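Local coordinates for stress-induced protein 1 (Caenorhabditis elegans, PDB 4YE0) that probably binds unfolded proteins as a molecular chaperone of the small heat shock protein family, the chain here carrying its alpha-crystallin domain, at residues A20-P24 with E25-V29; F59-P62 with K63-L67. All coordinates share one frame; numbering follows the deposited sequence.

Contact 1: residues A20-P24 with E25-V29; sequences AAFKP and EELKV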
# COMPACT_ATOMS: atom_id res chain seq x y z
N ALA A 20 -2.08 8.97 1.56
CA ALA A 20 -1.07 9.78 0.89
C ALA A 20 -0.32 9.06 -0.23
O ALA A 20 0.23 9.71 -1.13
CB ALA A 20 -0.08 10.32 1.91
N ALA A 21 -0.28 7.73 -0.19
CA ALA A 21 0.42 6.95 -1.21
C ALA A 21 -0.31 6.93 -2.55
O ALA A 21 0.21 6.39 -3.53
CB ALA A 21 0.64 5.52 -0.72
N PHE A 22 -1.50 7.52 -2.61
CA PHE A 22 -2.33 7.50 -3.81
C PHE A 22 -2.74 8.90 -4.21
O PHE A 22 -2.89 9.78 -3.37
CB PHE A 22 -3.59 6.67 -3.56
CG PHE A 22 -3.29 5.24 -3.22
CD1 PHE A 22 -2.96 4.89 -1.92
CD2 PHE A 22 -3.30 4.27 -4.20
CE1 PHE A 22 -2.65 3.58 -1.60
CE2 PHE A 22 -3.01 2.95 -3.89
CZ PHE A 22 -2.68 2.61 -2.59
N LYS A 23 -2.92 9.09 -5.51
CA LYS A 23 -3.51 10.32 -6.01
C LYS A 23 -5.02 10.27 -5.81
O LYS A 23 -5.62 9.20 -5.97
CB LYS A 23 -3.17 10.52 -7.49
CG LYS A 23 -1.74 10.99 -7.72
CD LYS A 23 -1.47 11.27 -9.18
CE LYS A 23 -0.39 12.33 -9.35
NZ LYS A 23 0.02 12.46 -10.78
N PRO A 24 -5.64 11.40 -5.46
CA PRO A 24 -7.10 11.53 -5.37
C PRO A 24 -7.89 10.77 -6.45
O PRO A 24 -8.92 10.17 -6.14
CB PRO A 24 -7.31 13.03 -5.50
CG PRO A 24 -6.13 13.60 -4.77
CD PRO A 24 -4.98 12.63 -4.95
N GLU A 25 -7.39 10.78 -7.68
CA GLU A 25 -8.05 10.11 -8.81
C GLU A 25 -7.97 8.59 -8.73
O GLU A 25 -8.74 7.89 -9.39
CB GLU A 25 -7.43 10.52 -10.14
CG GLU A 25 -6.94 11.96 -10.21
CD GLU A 25 -5.44 12.11 -10.07
OE1 GLU A 25 -5.01 12.99 -9.31
OE2 GLU A 25 -4.70 11.36 -10.74
N GLU A 26 -7.02 8.10 -7.95
CA GLU A 26 -6.83 6.66 -7.76
C GLU A 26 -7.64 6.13 -6.57
O GLU A 26 -7.44 4.98 -6.16
CB GLU A 26 -5.34 6.38 -7.53
CG GLU A 26 -4.47 6.64 -8.76
CD GLU A 26 -2.98 6.63 -8.44
OE1 GLU A 26 -2.61 6.75 -7.25
OE2 GLU A 26 -2.18 6.50 -9.38
N LEU A 27 -8.55 6.94 -6.04
CA LEU A 27 -9.31 6.56 -4.86
C LEU A 27 -10.80 6.47 -5.15
O LEU A 27 -11.35 7.26 -5.92
CB LEU A 27 -9.06 7.56 -3.74
CG LEU A 27 -7.64 7.47 -3.18
CD1 LEU A 27 -7.27 8.76 -2.47
CD2 LEU A 27 -7.49 6.27 -2.25
N LYS A 28 -11.44 5.49 -4.52
CA LYS A 28 -12.87 5.24 -4.63
C LYS A 28 -13.46 5.15 -3.24
O LYS A 28 -12.89 4.49 -2.36
CB LYS A 28 -13.13 3.92 -5.35
CG LYS A 28 -13.41 4.03 -6.83
CD LYS A 28 -14.18 2.81 -7.34
CE LYS A 28 -14.69 3.01 -8.76
NZ LYS A 28 -13.62 2.87 -9.78
N VAL A 29 -14.60 5.79 -3.04
CA VAL A 29 -15.38 5.60 -1.82
C VAL A 29 -16.79 5.22 -2.23
O VAL A 29 -17.45 5.95 -2.97
CB VAL A 29 -15.41 6.87 -0.95
CG1 VAL A 29 -16.23 6.61 0.31
CG2 VAL A 29 -13.99 7.29 -0.58
O HOH W 1 -11.56 9.78 -7.41

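Contact 2: residues F59-P62 with K63-L67; sequences FTLP and KDVDL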
# COMPACT_ATOMS: atom_id res chain seq x y z
N PHE A 59 -15.85 -1.14 6.24
CA PHE A 59 -16.50 -1.28 7.54
C PHE A 59 -17.98 -0.96 7.47
O PHE A 59 -18.46 -0.35 6.51
CB PHE A 59 -15.81 -0.42 8.61
CG PHE A 59 -15.30 0.88 8.11
CD1 PHE A 59 -16.11 2.00 8.08
CD2 PHE A 59 -13.99 1.00 7.66
CE1 PHE A 59 -15.63 3.21 7.61
CE2 PHE A 59 -13.50 2.21 7.19
CZ PHE A 59 -14.33 3.31 7.17
N THR A 60 -18.70 -1.41 8.49
CA THR A 60 -20.14 -1.24 8.56
C THR A 60 -20.41 -0.06 9.48
O THR A 60 -20.00 -0.05 10.64
CB THR A 60 -20.82 -2.50 9.11
OG1 THR A 60 -20.48 -3.62 8.28
CG2 THR A 60 -22.33 -2.33 9.14
N LEU A 61 -21.10 0.95 8.94
CA LEU A 61 -21.53 2.11 9.71
C LEU A 61 -22.60 1.69 10.71
O LEU A 61 -23.39 0.78 10.43
CB LEU A 61 -22.11 3.18 8.78
CG LEU A 61 -21.17 4.17 8.07
CD1 LEU A 61 -19.70 3.84 8.18
CD2 LEU A 61 -21.58 4.32 6.61
N PRO A 62 -22.63 2.35 11.88
CA PRO A 62 -23.74 2.17 12.81
C PRO A 62 -25.09 2.46 12.17
O PRO A 62 -25.17 3.22 11.19
CB PRO A 62 -23.45 3.20 13.91
CG PRO A 62 -21.97 3.37 13.89
CD PRO A 62 -21.50 3.09 12.49
N LYS A 63 -26.14 1.86 12.72
CA LYS A 63 -27.52 2.05 12.25
C LYS A 63 -27.88 3.53 12.39
O LYS A 63 -28.63 4.10 11.59
CB LYS A 63 -28.48 1.19 13.08
CG LYS A 63 -28.10 -0.28 13.22
CD LYS A 63 -28.86 -0.97 14.34
CE LYS A 63 -30.32 -1.16 14.00
NZ LYS A 63 -31.03 -2.01 15.00
N ASP A 64 -27.33 4.13 13.44
CA ASP A 64 -27.46 5.53 13.82
C ASP A 64 -27.07 6.58 12.76
O ASP A 64 -27.54 7.72 12.80
CB ASP A 64 -26.58 5.75 15.06
CG ASP A 64 -27.08 6.85 15.98
OD1 ASP A 64 -28.08 7.52 15.66
OD2 ASP A 64 -26.45 7.03 17.04
N VAL A 65 -26.20 6.22 11.82
CA VAL A 65 -25.59 7.21 10.92
C VAL A 65 -26.58 7.75 9.88
O VAL A 65 -27.34 6.99 9.27
CB VAL A 65 -24.33 6.66 10.21
CG1 VAL A 65 -23.74 7.69 9.26
CG2 VAL A 65 -23.29 6.24 11.24
N ASP A 66 -26.57 9.06 9.68
CA ASP A 66 -27.38 9.70 8.65
C ASP A 66 -26.64 9.61 7.32
O ASP A 66 -25.78 10.44 7.01
CB ASP A 66 -27.67 11.16 9.03
CG ASP A 66 -28.49 11.90 7.99
OD1 ASP A 66 -29.12 11.24 7.13
OD2 ASP A 66 -28.51 13.14 8.03
N LEU A 67 -26.98 8.60 6.53
CA LEU A 67 -26.25 8.27 5.30
C LEU A 67 -26.42 9.30 4.19
O LEU A 67 -25.61 9.37 3.28
CB LEU A 67 -26.66 6.89 4.78
CG LEU A 67 -26.54 5.70 5.75
CD1 LEU A 67 -26.97 4.42 5.07
CD2 LEU A 67 -25.13 5.55 6.29

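Contact 1: residues A20-P24 with E25-V29
K23 and E26 grip each other twice where the chain turns into strand 27-32. In one, the side chain is the acceptor: the backbone amide K23 N gives its hydrogen to E26 OE1 at 2.9 Å, nearly straight at 163°, reaching the oxygen from above the carboxylate plane. The other is backbone only, from E26 N to K23 O at 2.7 Å. The glutamate can do this because its CG sits beside its own backbone N (chi1 -67°) and the chain beyond runs extended, carrying the carboxylate back to the start of the turn. A third bond, L27 N to P24 O at 3.3 Å, follows one residue on, so the chain coils through a short 3-10 turn at P24 and E25. A water bridges the end of it, donating to both P24 O and L27 O.

Van der Waals contacts fill in around these bonds. The F22 ring plane stands 77° from the E26 carboxylate, and F22 CB touches L27 CD2 at 4.1 Å. K23 and E25, both exposed, lie side by side, pointing the same way; E25 bends at chi2 and rests its carboxylate against the lysine's methylenes, OE2 3.6 Å from K23 CD. The charged ends do not meet, with K23 NZ 4.8 Å from E25 OE2, so any attraction is probably modest.

E26 OE2 is bonded to H42 ND1, which ties the turn to strand 35-45; an alanine here would probably leave K23 N and H42 without their carboxylate partner and the turn freer to move. The whole turn is a surface feature of the alpha-crystallin domain, linking strand 12-18 to strand 27-32. F22 packs edge-to-face on F55 of strand 49-60, and L27 reaches both F55 and I74 of strand 71-74.

Contact 2: residues F59-P62 with K63-L67
P62 to V65 forms a type I beta turn, closed by V65 N donating to P62 O at 3.2 Å and 170°. K63 and D64 occupy the two corner positions. P62 opens the turn in an extended conformation, and the chain extends again at V65.

Apolar contacts accompany the turn. V65 sends CG2 back over the proline: with CG1 anti to the backbone N (chi1 179°), CG2 is left beside that N and lies 3.8 Å from P62 CD. The same methyl is 3.6 Å from P62 O and 4.1 Å from L61 CB, so one branch of the valine meets L61, just ahead of the turn, and P62, which opens it, as well as the carbonyl that closes it. The two side chains of P62 and V65 are inclined to each other rather than stacked flat. Further on, L67 folds its branched end back to the leucine before the proline, and a single pair of methyls makes the contact, L61 CD2 to L67 CD2 at 3.8 Å. In L67, CD1 takes the position anti to CA (chi2 -179°), and the other methyl, CD2, makes the touch, a plain methyl-to-methyl van der Waals contact. At the outer corner D64 CB only grazes P62 CB, at 4.2 Å.

This bend lets the chain leave strand 49-60 and set out towards strand 71-74 in the beta-sandwich of the alpha-crystallin domain. L61, P62 and V65 all lie on F13 of strand 12-18, and L61 also meets L36 of strand 35-45. V65 continues onto A84 of strand 79-85, while backbone bonds from D64 to T87 and from D66 to P85 fasten the loop to the end of that strand and the residues just past it.

How the contacts relate
Both contacts are local bends at strand ends in one alpha-crystallin domain, with centres 23 Å apart and no touch between them. Contact 1 leads into strand 27-32 and contact 2 leaves strand 49-60, the two outermost strands of the same three-stranded sheet, each packing also on strand 35-45 between them. They lie on opposite sides of the chain's centre. Contact 1 is a surface turn, and its chemistry is mainly polar: a glutamate, backbone amides and a water. Contact 2 is partly buried, with two residues inside the core, and relies on one backbone bond plus aliphatic contacts. Both reach the other sheet, contact 1 at strand 71-74 and contact 2 at strands 12-18 and 79-85.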